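Local coordinates for bifunctional protein PutA (Bdellovibrio bacteriovorus, PDB 5UR2), which probably oxidises L-glutamate gamma-semialdehyde to L-glutamate with NAD+, the second step of proline degradation, and also carries a flavin-dependent proline dehydrogenase domain, at residues 746-751 / 779-783; 768-772 / 931-935; 893-897 / 917-923; 870-874 / 898-902. Residues are numbered along the deposited sequence.

Contact 1: residues 746-751 / 779-783; sequences EMGGKN and KCSAA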
loop_
_atom_site.group_PDB
_atom_site.type_symbol
_atom_site.label_atom_id
_atom_site.label_comp_id
_atom_site.label_asym_id
_atom_site.label_seq_id
_atom_site.Cartn_x
_atom_site.Cartn_y
_atom_site.Cartn_z
ATOM N N GLU B 746 -9.007 -11.899 16.501
ATOM C CA GLU B 746 -8.347 -13.177 16.222
ATOM C C GLU B 746 -8.906 -14.226 17.185
ATOM O O GLU B 746 -8.931 -13.992 18.397
ATOM C CB GLU B 746 -6.826 -13.031 16.370
ATOM C CG GLU B 746 -6.006 -14.306 16.108
ATOM C CD GLU B 746 -4.551 -14.200 16.598
ATOM O OE1 GLU B 746 -3.936 -13.097 16.570
ATOM O OE2 GLU B 746 -4.028 -15.236 17.053
ATOM N N MET B 747 -9.367 -15.379 16.657
ATOM C CA MET B 747 -10.169 -16.314 17.452
ATOM C C MET B 747 -9.714 -17.779 17.447
ATOM O O MET B 747 -10.468 -18.646 17.908
ATOM C CB MET B 747 -11.627 -16.270 16.999
ATOM C CG MET B 747 -12.394 -15.086 17.524
ATOM S SD MET B 747 -14.026 -15.105 16.823
ATOM C CE MET B 747 -13.638 -14.903 15.094
ATOM N N GLY B 748 -8.524 -18.097 16.972
ATOM C CA GLY B 748 -8.045 -19.461 17.124
ATOM C C GLY B 748 -8.201 -20.316 15.876
ATOM O O GLY B 748 -8.716 -19.897 14.833
ATOM N N GLY B 749 -7.734 -21.562 16.010
ATOM C CA GLY B 749 -7.692 -22.478 14.889
ATOM C C GLY B 749 -7.738 -23.921 15.337
ATOM O O GLY B 749 -7.713 -24.235 16.529
ATOM N N LYS B 750 -7.866 -24.799 14.341
ATOM C CA LYS B 750 -7.736 -26.248 14.484
ATOM C C LYS B 750 -6.777 -26.653 13.373
ATOM O O LYS B 750 -7.195 -27.131 12.319
ATOM C CB LYS B 750 -9.083 -26.961 14.369
ATOM C CG LYS B 750 -9.040 -28.438 14.702
ATOM C CD LYS B 750 -8.789 -28.662 16.186
ATOM C CE LYS B 750 -8.625 -30.142 16.533
ATOM N NZ LYS B 750 -8.434 -30.337 18.009
ATOM N N ASN B 751 -5.491 -26.406 13.596
ATOM C CA ASN B 751 -4.513 -26.368 12.524
ATOM C C ASN B 751 -3.907 -27.742 12.250
ATOM O O ASN B 751 -3.528 -28.468 13.174
ATOM C CB ASN B 751 -3.425 -25.364 12.890
ATOM C CG ASN B 751 -4.010 -24.068 13.405
ATOM O OD1 ASN B 751 -4.692 -23.342 12.663
ATOM N ND2 ASN B 751 -3.768 -23.771 14.678
ATOM N N LYS B 779 -1.247 -22.249 21.746
ATOM C CA LYS B 779 -1.091 -21.235 20.715
ATOM C C LYS B 779 -2.250 -21.343 19.746
ATOM O O LYS B 779 -2.756 -22.441 19.498
ATOM C CB LYS B 779 0.227 -21.373 19.940
ATOM C CG LYS B 779 1.468 -21.416 20.819
ATOM C CD LYS B 779 2.773 -21.417 20.009
ATOM C CE LYS B 779 3.989 -21.559 20.969
ATOM N NZ LYS B 779 5.314 -21.511 20.293
ATOM N N CYS B 780 -2.700 -20.200 19.238
ATOM C CA CYS B 780 -3.731 -20.242 18.210
ATOM C C CYS B 780 -3.222 -20.895 16.937
ATOM O O CYS B 780 -4.029 -21.385 16.139
ATOM C CB CYS B 780 -4.255 -18.825 17.901
ATOM S SG CYS B 780 -5.227 -18.009 19.236
ATOM N N SER B 781 -1.908 -20.892 16.725
ATOM C CA SER B 781 -1.281 -21.481 15.551
ATOM C C SER B 781 -0.881 -22.944 15.749
ATOM O O SER B 781 -0.341 -23.548 14.814
ATOM C CB SER B 781 -0.041 -20.658 15.162
ATOM O OG SER B 781 0.888 -20.614 16.241
ATOM N N ALA B 782 -1.125 -23.515 16.931
ATOM C CA ALA B 782 -0.571 -24.824 17.270
ATOM C C ALA B 782 -1.138 -25.916 16.368
ATOM O O ALA B 782 -2.324 -25.910 16.018
ATOM C CB ALA B 782 -0.859 -25.161 18.737
ATOM N N ALA B 783 -0.282 -26.862 15.995
ATOM C CA ALA B 783 -0.728 -28.033 15.249
ATOM C C ALA B 783 -1.425 -29.005 16.200
ATOM O O ALA B 783 -0.783 -29.611 17.065
ATOM C CB ALA B 783 0.447 -28.696 14.538
HETATM O O HOH W 1 -4.938 -26.196 16.523
#

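Contact 2: residues 768-772 / 931-935; sequences VIYSA and RGITG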
loop_
_atom_site.group_PDB
_atom_site.type_symbol
_atom_site.label_atom_id
_atom_site.label_comp_id
_atom_site.label_asym_id
_atom_site.label_seq_id
_atom_site.Cartn_x
_atom_site.Cartn_y
_atom_site.Cartn_z
ATOM N N VAL B 768 6.542 -31.092 13.483
ATOM C CA VAL B 768 5.248 -31.389 14.096
ATOM C C VAL B 768 5.347 -31.394 15.628
ATOM O O VAL B 768 4.466 -30.863 16.327
ATOM C CB VAL B 768 4.695 -32.707 13.532
ATOM C CG1 VAL B 768 3.558 -33.205 14.369
ATOM C CG2 VAL B 768 4.235 -32.502 12.100
ATOM N N ILE B 769 6.414 -31.981 16.178
ATOM C CA ILE B 769 6.586 -31.992 17.635
ATOM C C ILE B 769 6.576 -30.571 18.182
ATOM O O ILE B 769 5.817 -30.248 19.106
ATOM C CB ILE B 769 7.876 -32.738 18.038
ATOM C CG1 ILE B 769 7.716 -34.232 17.820
ATOM C CG2 ILE B 769 8.190 -32.529 19.515
ATOM C CD1 ILE B 769 6.752 -34.858 18.809
ATOM N N TYR B 770 7.390 -29.687 17.602
ATOM C CA TYR B 770 7.438 -28.334 18.139
ATOM C C TYR B 770 6.138 -27.590 17.876
ATOM O O TYR B 770 5.659 -26.854 18.749
ATOM C CB TYR B 770 8.635 -27.543 17.591
ATOM C CG TYR B 770 8.595 -26.126 18.116
ATOM C CD1 TYR B 770 8.757 -25.880 19.466
ATOM C CD2 TYR B 770 8.323 -25.034 17.271
ATOM C CE1 TYR B 770 8.689 -24.595 19.979
ATOM C CE2 TYR B 770 8.264 -23.740 17.774
ATOM C CZ TYR B 770 8.439 -23.532 19.143
ATOM O OH TYR B 770 8.372 -22.269 19.697
ATOM N N SER B 771 5.536 -27.782 16.699
ATOM C CA SER B 771 4.259 -27.118 16.403
ATOM C C SER B 771 3.135 -27.586 17.331
ATOM O O SER B 771 2.219 -26.808 17.651
ATOM C CB SER B 771 3.865 -27.347 14.938
ATOM O OG SER B 771 4.787 -26.759 14.024
ATOM N N ALA B 772 3.171 -28.854 17.751
ATOM C CA ALA B 772 2.123 -29.434 18.580
ATOM C C ALA B 772 2.353 -29.221 20.070
ATOM O O ALA B 772 1.391 -28.987 20.808
ATOM C CB ALA B 772 1.997 -30.932 18.305
ATOM N N ARG B 931 8.251 -26.752 6.889
ATOM C CA ARG B 931 8.685 -26.280 8.203
ATOM C C ARG B 931 7.486 -26.299 9.145
ATOM O O ARG B 931 6.358 -26.546 8.727
ATOM C CB ARG B 931 9.301 -24.886 8.113
ATOM C CG ARG B 931 8.459 -23.873 7.335
ATOM C CD ARG B 931 8.703 -22.472 7.885
ATOM N NE ARG B 931 8.060 -22.317 9.182
ATOM C CZ ARG B 931 8.231 -21.288 10.007
ATOM N NH1 ARG B 931 9.051 -20.295 9.685
ATOM N NH2 ARG B 931 7.588 -21.267 11.172
ATOM N N GLY B 932 7.738 -26.028 10.431
ATOM C CA GLY B 932 6.662 -25.941 11.410
ATOM C C GLY B 932 5.705 -24.769 11.161
ATOM O O GLY B 932 5.977 -23.851 10.387
ATOM N N ILE B 933 4.545 -24.804 11.825
ATOM C CA ILE B 933 3.457 -23.884 11.510
ATOM C C ILE B 933 3.205 -22.886 12.627
ATOM O O ILE B 933 2.200 -22.167 12.590
ATOM C CB ILE B 933 2.157 -24.630 11.164
ATOM C CG1 ILE B 933 1.646 -25.414 12.373
ATOM C CG2 ILE B 933 2.354 -25.540 9.969
ATOM C CD1 ILE B 933 0.199 -25.919 12.199
ATOM N N THR B 934 4.094 -22.808 13.609
ATOM C CA THR B 934 4.042 -21.802 14.647
ATOM C C THR B 934 5.240 -20.869 14.460
ATOM O O THR B 934 5.943 -20.945 13.449
ATOM C CB THR B 934 4.003 -22.461 16.037
ATOM O OG1 THR B 934 5.236 -23.142 16.301
ATOM C CG2 THR B 934 2.860 -23.462 16.119
ATOM N N GLY B 935 5.442 -19.954 15.407
ATOM C CA GLY B 935 6.578 -19.040 15.344
ATOM C C GLY B 935 6.507 -17.953 14.284
ATOM O O GLY B 935 7.554 -17.509 13.786
HETATM O O HOH W 2 5.114 -24.220 18.884
#

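Contact 3: residues 893-897 / 917-923; sequences LDIAN and RVKEELE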
loop_
_atom_site.group_PDB
_atom_site.type_symbol
_atom_site.label_atom_id
_atom_site.label_comp_id
_atom_site.label_asym_id
_atom_site.label_seq_id
_atom_site.Cartn_x
_atom_site.Cartn_y
_atom_site.Cartn_z
ATOM N N LEU B 893 -6.380 -32.990 1.851
ATOM C CA LEU B 893 -6.832 -31.616 1.742
ATOM C C LEU B 893 -8.281 -31.477 2.199
ATOM O O LEU B 893 -8.607 -30.542 2.943
ATOM C CB LEU B 893 -6.631 -31.137 0.303
ATOM C CG LEU B 893 -5.142 -30.858 0.040
ATOM C CD1 LEU B 893 -4.796 -30.675 -1.445
ATOM C CD2 LEU B 893 -4.750 -29.644 0.808
ATOM N N ASP B 894 -9.147 -32.427 1.809
ATOM C CA ASP B 894 -10.550 -32.400 2.231
ATOM C C ASP B 894 -10.661 -32.369 3.747
ATOM O O ASP B 894 -11.407 -31.560 4.314
ATOM C CB ASP B 894 -11.309 -33.619 1.695
ATOM C CG ASP B 894 -11.557 -33.565 0.193
ATOM O OD1 ASP B 894 -11.430 -32.479 -0.417
ATOM O OD2 ASP B 894 -11.902 -34.631 -0.371
ATOM N N ILE B 895 -9.929 -33.259 4.419
ATOM C CA ILE B 895 -9.922 -33.263 5.876
ATOM C C ILE B 895 -9.346 -31.961 6.412
ATOM O O ILE B 895 -9.901 -31.357 7.341
ATOM C CB ILE B 895 -9.157 -34.490 6.408
ATOM C CG1 ILE B 895 -9.938 -35.761 6.073
ATOM C CG2 ILE B 895 -8.917 -34.369 7.907
ATOM C CD1 ILE B 895 -9.183 -37.024 6.359
ATOM N N ALA B 896 -8.242 -31.490 5.822
ATOM C CA ALA B 896 -7.623 -30.278 6.344
ATOM C C ALA B 896 -8.576 -29.096 6.257
ATOM O O ALA B 896 -8.575 -28.236 7.142
ATOM C CB ALA B 896 -6.316 -29.981 5.603
ATOM N N ASN B 897 -9.416 -29.059 5.229
ATOM C CA ASN B 897 -10.326 -27.950 4.981
ATOM C C ASN B 897 -11.677 -28.091 5.682
ATOM O O ASN B 897 -12.526 -27.214 5.522
ATOM C CB ASN B 897 -10.554 -27.805 3.473
ATOM C CG ASN B 897 -9.363 -27.208 2.764
ATOM O OD1 ASN B 897 -8.618 -26.395 3.326
ATOM N ND2 ASN B 897 -9.159 -27.624 1.525
ATOM N N ARG B 917 -0.463 -27.837 -5.204
ATOM C CA ARG B 917 -1.871 -28.090 -4.874
ATOM C C ARG B 917 -2.219 -27.569 -3.487
ATOM O O ARG B 917 -3.275 -26.952 -3.294
ATOM C CB ARG B 917 -2.199 -29.585 -4.952
ATOM C CG ARG B 917 -2.445 -30.099 -6.339
ATOM C CD ARG B 917 -3.184 -31.419 -6.274
ATOM N NE ARG B 917 -4.532 -31.266 -5.712
ATOM C CZ ARG B 917 -5.278 -32.286 -5.305
ATOM N NH1 ARG B 917 -4.806 -33.523 -5.391
ATOM N NH2 ARG B 917 -6.493 -32.080 -4.818
ATOM N N VAL B 918 -1.345 -27.816 -2.509
ATOM C CA VAL B 918 -1.573 -27.334 -1.158
ATOM C C VAL B 918 -1.607 -25.813 -1.154
ATOM O O VAL B 918 -2.440 -25.195 -0.476
ATOM C CB VAL B 918 -0.495 -27.888 -0.200
ATOM C CG1 VAL B 918 -0.605 -27.249 1.214
ATOM C CG2 VAL B 918 -0.603 -29.408 -0.093
ATOM N N LYS B 919 -0.685 -25.182 -1.888
ATOM C CA LYS B 919 -0.687 -23.725 -1.967
ATOM C C LYS B 919 -2.011 -23.200 -2.502
ATOM O O LYS B 919 -2.542 -22.210 -1.997
ATOM C CB LYS B 919 0.465 -23.236 -2.834
ATOM C CG LYS B 919 1.812 -23.223 -2.130
ATOM C CD LYS B 919 2.876 -22.891 -3.161
ATOM C CE LYS B 919 4.267 -22.868 -2.587
ATOM N NZ LYS B 919 5.251 -22.810 -3.713
ATOM N N GLU B 920 -2.566 -23.858 -3.511
ATOM C CA GLU B 920 -3.780 -23.358 -4.140
ATOM C C GLU B 920 -5.055 -23.821 -3.450
ATOM O O GLU B 920 -6.107 -23.234 -3.706
ATOM C CB GLU B 920 -3.842 -23.771 -5.620
ATOM C CG GLU B 920 -2.799 -23.091 -6.507
ATOM N N GLU B 921 -5.012 -24.882 -2.635
ATOM C CA GLU B 921 -6.239 -25.487 -2.119
ATOM C C GLU B 921 -6.369 -25.523 -0.601
ATOM O O GLU B 921 -7.485 -25.708 -0.108
ATOM C CB GLU B 921 -6.394 -26.929 -2.635
ATOM C CG GLU B 921 -6.448 -27.061 -4.135
ATOM C CD GLU B 921 -6.418 -28.518 -4.580
ATOM O OE1 GLU B 921 -7.092 -29.348 -3.928
ATOM O OE2 GLU B 921 -5.703 -28.842 -5.560
ATOM N N LEU B 922 -5.284 -25.397 0.157
ATOM C CA LEU B 922 -5.409 -25.422 1.608
ATOM C C LEU B 922 -5.933 -24.071 2.074
ATOM O O LEU B 922 -5.295 -23.046 1.820
ATOM C CB LEU B 922 -4.069 -25.741 2.268
ATOM C CG LEU B 922 -4.133 -25.896 3.787
ATOM C CD1 LEU B 922 -5.155 -26.971 4.161
ATOM C CD2 LEU B 922 -2.751 -26.254 4.325
ATOM N N GLU B 923 -7.083 -24.068 2.759
ATOM C CA GLU B 923 -7.760 -22.822 3.151
ATOM C C GLU B 923 -7.262 -22.364 4.525
ATOM O O GLU B 923 -7.867 -22.631 5.565
ATOM C CB GLU B 923 -9.273 -23.027 3.134
ATOM C CG GLU B 923 -9.825 -23.333 1.726
ATOM C CD GLU B 923 -11.225 -23.970 1.742
ATOM O OE1 GLU B 923 -11.721 -24.327 2.837
ATOM O OE2 GLU B 923 -11.834 -24.102 0.653
#

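Contact 4: residues 870-874 / 898-902; sequences KLAQA and STEYA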
loop_
_atom_site.group_PDB
_atom_site.type_symbol
_atom_site.label_atom_id
_atom_site.label_comp_id
_atom_site.label_asym_id
_atom_site.label_seq_id
_atom_site.Cartn_x
_atom_site.Cartn_y
_atom_site.Cartn_z
ATOM N N LYS B 870 -15.061 -35.024 17.072
ATOM C CA LYS B 870 -14.985 -33.824 17.898
ATOM C C LYS B 870 -13.537 -33.480 18.239
ATOM O O LYS B 870 -13.135 -32.309 18.184
ATOM C CB LYS B 870 -15.831 -34.014 19.157
ATOM C CG LYS B 870 -15.846 -32.824 20.114
ATOM C CD LYS B 870 -16.542 -33.212 21.435
ATOM C CE LYS B 870 -16.673 -32.037 22.401
ATOM N NZ LYS B 870 -17.431 -32.435 23.627
ATOM N N LEU B 871 -12.731 -34.495 18.558
ATOM C CA LEU B 871 -11.324 -34.268 18.871
ATOM C C LEU B 871 -10.600 -33.579 17.727
ATOM O O LEU B 871 -9.666 -32.805 17.966
ATOM C CB LEU B 871 -10.639 -35.595 19.207
ATOM C CG LEU B 871 -9.130 -35.562 19.443
ATOM C CD1 LEU B 871 -8.783 -34.756 20.673
ATOM C CD2 LEU B 871 -8.604 -36.973 19.591
ATOM N N ALA B 872 -11.028 -33.834 16.489
ATOM C CA ALA B 872 -10.402 -33.291 15.291
ATOM C C ALA B 872 -11.088 -32.037 14.758
ATOM O O ALA B 872 -10.770 -31.609 13.645
ATOM C CB ALA B 872 -10.356 -34.358 14.194
ATOM N N GLN B 873 -12.020 -31.434 15.523
ATOM C CA GLN B 873 -12.799 -30.258 15.123
ATOM C C GLN B 873 -12.769 -29.130 16.154
ATOM O O GLN B 873 -12.641 -27.962 15.772
ATOM C CB GLN B 873 -14.282 -30.658 14.828
ATOM C CG GLN B 873 -14.500 -31.489 13.552
ATOM C CD GLN B 873 -14.287 -30.671 12.267
ATOM O OE1 GLN B 873 -14.545 -29.463 12.229
ATOM N NE2 GLN B 873 -13.784 -31.326 11.226
ATOM N N ALA B 874 -12.915 -29.442 17.443
ATOM C CA ALA B 874 -12.960 -28.425 18.488
ATOM C C ALA B 874 -11.554 -28.077 18.948
ATOM O O ALA B 874 -10.725 -28.966 19.170
ATOM C CB ALA B 874 -13.794 -28.916 19.680
ATOM N N SER B 898 -11.885 -29.142 6.470
ATOM C CA SER B 898 -13.207 -29.511 6.945
ATOM C C SER B 898 -13.586 -28.889 8.288
ATOM O O SER B 898 -14.628 -29.251 8.833
ATOM C CB SER B 898 -13.296 -31.040 7.045
ATOM O OG SER B 898 -12.471 -31.531 8.112
ATOM N N THR B 899 -12.794 -27.963 8.832
ATOM C CA THR B 899 -13.100 -27.395 10.138
ATOM C C THR B 899 -13.763 -26.022 10.007
ATOM O O THR B 899 -13.944 -25.473 8.919
ATOM C CB THR B 899 -11.853 -27.268 11.038
ATOM O OG1 THR B 899 -11.080 -26.119 10.660
ATOM C CG2 THR B 899 -10.964 -28.509 10.977
ATOM N N GLU B 900 -14.123 -25.475 11.173
ATOM C CA GLU B 900 -14.610 -24.114 11.331
ATOM C C GLU B 900 -13.529 -23.066 11.102
ATOM O O GLU B 900 -13.856 -21.892 10.918
ATOM C CB GLU B 900 -15.136 -23.945 12.761
ATOM C CG GLU B 900 -16.630 -23.956 12.947
ATOM C CD GLU B 900 -17.017 -23.653 14.397
ATOM O OE1 GLU B 900 -16.149 -23.739 15.298
ATOM O OE2 GLU B 900 -18.192 -23.307 14.632
ATOM N N TYR B 901 -12.265 -23.462 11.103
ATOM C CA TYR B 901 -11.152 -22.545 11.252
ATOM C C TYR B 901 -10.286 -22.506 10.002
ATOM O O TYR B 901 -10.309 -23.414 9.165
ATOM C CB TYR B 901 -10.301 -22.941 12.467
ATOM C CG TYR B 901 -11.047 -22.841 13.784
ATOM C CD1 TYR B 901 -11.306 -21.595 14.361
ATOM C CD2 TYR B 901 -11.469 -23.983 14.465
ATOM C CE1 TYR B 901 -11.975 -21.490 15.565
ATOM C CE2 TYR B 901 -12.147 -23.887 15.677
ATOM C CZ TYR B 901 -12.401 -22.642 16.220
ATOM O OH TYR B 901 -13.060 -22.537 17.425
ATOM N N ALA B 902 -9.518 -21.428 9.885
ATOM C CA ALA B 902 -8.656 -21.227 8.729
ATOM C C ALA B 902 -7.493 -20.319 9.132
ATOM O O ALA B 902 -7.240 -19.267 8.532
ATOM C CB ALA B 902 -9.468 -20.652 7.569
HETATM O O HOH W 3 -14.476 -27.071 13.609
#

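Contact 1: residues 746-751 / 779-783
This is the predicted catalytic centre of the aldehyde dehydrogenase fold, where the two predicted catalytic residues come together, Glu746 at the end of strand 742-746 and Cys780 in the loop before strand 783-789, on segments running nearly in the same direction. Glu746, extended with chi1 and chi2 both t, carries its carboxylate to the cysteine: OE2 lies 3.7 Å from Cys780 CB and equally far from Cys780 SG. In this family such a pair serves as general base and nucleophile, so the closeness fits those roles. Cys780 takes the m rotamer within a type I turn from Lys779 to Ala782, and its SG rests 3.8 Å from Gly748 CA. Glycine suits that place: with phi at 100° and psi at 179°, a side chain would be jammed against the preceding carbonyl. Gly749 is similarly constrained, since a CB there would come tight against Cys780 O and clash with Asn751 OD1.

Asn751 is in the m rotamer and its amide points across. ND2 ties it to two carbonyls of the turn carrying the thiol, donating to Cys780 O at 2.8 Å and to Ala782 O at 2.9 Å, while OD1 ties it to strand 901-908 by accepting from Thr904 N. A water adds to the link, accepting from Asn751 N at 3.0 Å and donating to Ala782 O at 2.7 Å.

Contact 2: residues 768-772 / 931-935
Helix 761-773 packs here on the loop that follows strand 926-929, within the alpha/beta catalytic domain of the aldehyde dehydrogenase fold. Following the helix, Val768 and Ile769 turn to other parts of the domain: Val768 lies on strand 783-789 and Ile769 on helix 790-806.

Tyr770 comes next. Its CB points sideways, but the t rotamer brings the ring nearer, with CE2 3.4 Å from Thr934 OG1, while its hydroxyl is hydrogen-bonded to Glu589. Its carbonyl takes part too: a water donates to Tyr770 O at 2.7 Å and is hydrogen-bonded to Thr934 OG1 at 2.8 Å.

Ser771 is the centre of the contact and the residue most covered by the loop. In the m rotamer its OG accepts from Ile933 N at 3.0 Å and also bonds to Gly767 O one helical turn back, so the hydroxyl joins helix and loop. It sits 3.3 Å from Gly932 CA, where any CB would clash with it, so glycine leaves the hydroxyl room. Thr934 CG2 packs 3.7 Å from Ser771 O, and the Thr934 side chain is about 9 Å from that of Cys780, a predicted catalytic residue. Arg931 NH1 makes a salt bridge to Glu623 of the second subunit; within the loop, Arg931 NE donates to Gly932 O at 2.9 Å.

Contact 3: residues 893-897 / 917-923
Arg917, on helix 912-921, opens the second segment with an intrahelical salt bridge one turn along: its NE meets Glu921 OE2 at 2.7 Å and its NH2 meets Glu921 OE1 at 2.9 Å. Leu893 CD1, from helix 889-896, lies over one face of the guanidinium, 4.0 Å from Arg917 NH2; NH1 has a further ionic partner in Asp890. Val918 offers CG2 to Leu893 CD2 at 4.3 Å, and Lys919 instead turns to Glu972 of the second subunit. Glu921 packs OE1 3.6 Å from Leu893 CD1, and its backbone O accepts from Asn897 ND2 at 3.0 Å.

With Leu922 the chain leaves helical geometry. Its CD1 closes on Ala896 CB at 3.5 Å, and its CB is 4.2 Å from Leu893 CD2. Glu923 N then donates to Asn897 OD1 at 2.8 Å, while its own carboxylate pairs with Lys947.

These helices lie before and after strand 901-908, and the second belongs to the beta-alpha-beta crossover to strand 926-929. Leucine, valine and alanine side chains supply the apolar fit, whereas Asn897 meets the backbone just where helix 912-921 ends, so a single side chain satisfies two backbone groups on either side of Leu922.

Contact 4: residues 870-874 / 898-902
An ST turn leads into strand 901-908 of the aldehyde dehydrogenase catalytic domain, and the loop before strand 880-886 lies against it mainly through Gln873. In the turn, Thr899 OG1 accepts from Tyr901 N at 2.9 Å, with chi1 in the p well placing the hydroxyl over its own backbone.

Gln873 does most of the touching. Its chi1 and chi2 are both m, so the chain folds round to bring the amide in: NE2 donates to Ser898 O at 3.3 Å and weakly to Ser898 OG at 3.4 Å, and it also reaches Gly867 O. That serine hydroxyl has a further partner in Ile895 O. The other amide end, OE1, sits 3.3 Å from Thr899 CA. One water bridges the segments, donating to Gln873 O at 3.0 Å and Gln873 OE1 at 2.8 Å while accepting from Glu900 N at 2.9 Å.

The ring of Tyr901 presents its edge to the loop, with CE2 4.1 Å from Gln873 O, and its side chain is about 8 Å from that of Cys780, a predicted catalytic residue. The contact thus joins the loop before strand 880-886 and the turn leading into strand 901-908 near the predicted catalytic centre of the alpha/beta aldehyde dehydrogenase fold.

Overall arrangement
All four contacts lie in the aldehyde dehydrogenase part of the chain. Contact 1 sits where the sheet of strand 742-746 meets that of strands 751-755, 783-789, 880-886 and 901-908; the others lie around the second sheet. Contact 1 touches contact 2 (centres 12 Å apart) through Ala783 on Ser771, and contact 4 (10 Å) through Lys750 on the carbonyls of Leu871 and Ala874. Contact 3, about 16 Å from contact 1 between centres, meets only contact 4. Along the chain, contacts 1 and 2 alternate, as do 3 and 4; contact 1 closes before 3 and 4 open, and both fall between the segments of contact 2. Contact 2 thus spans 159 residues around the predicted catalytic pair, the others only 20 to 28.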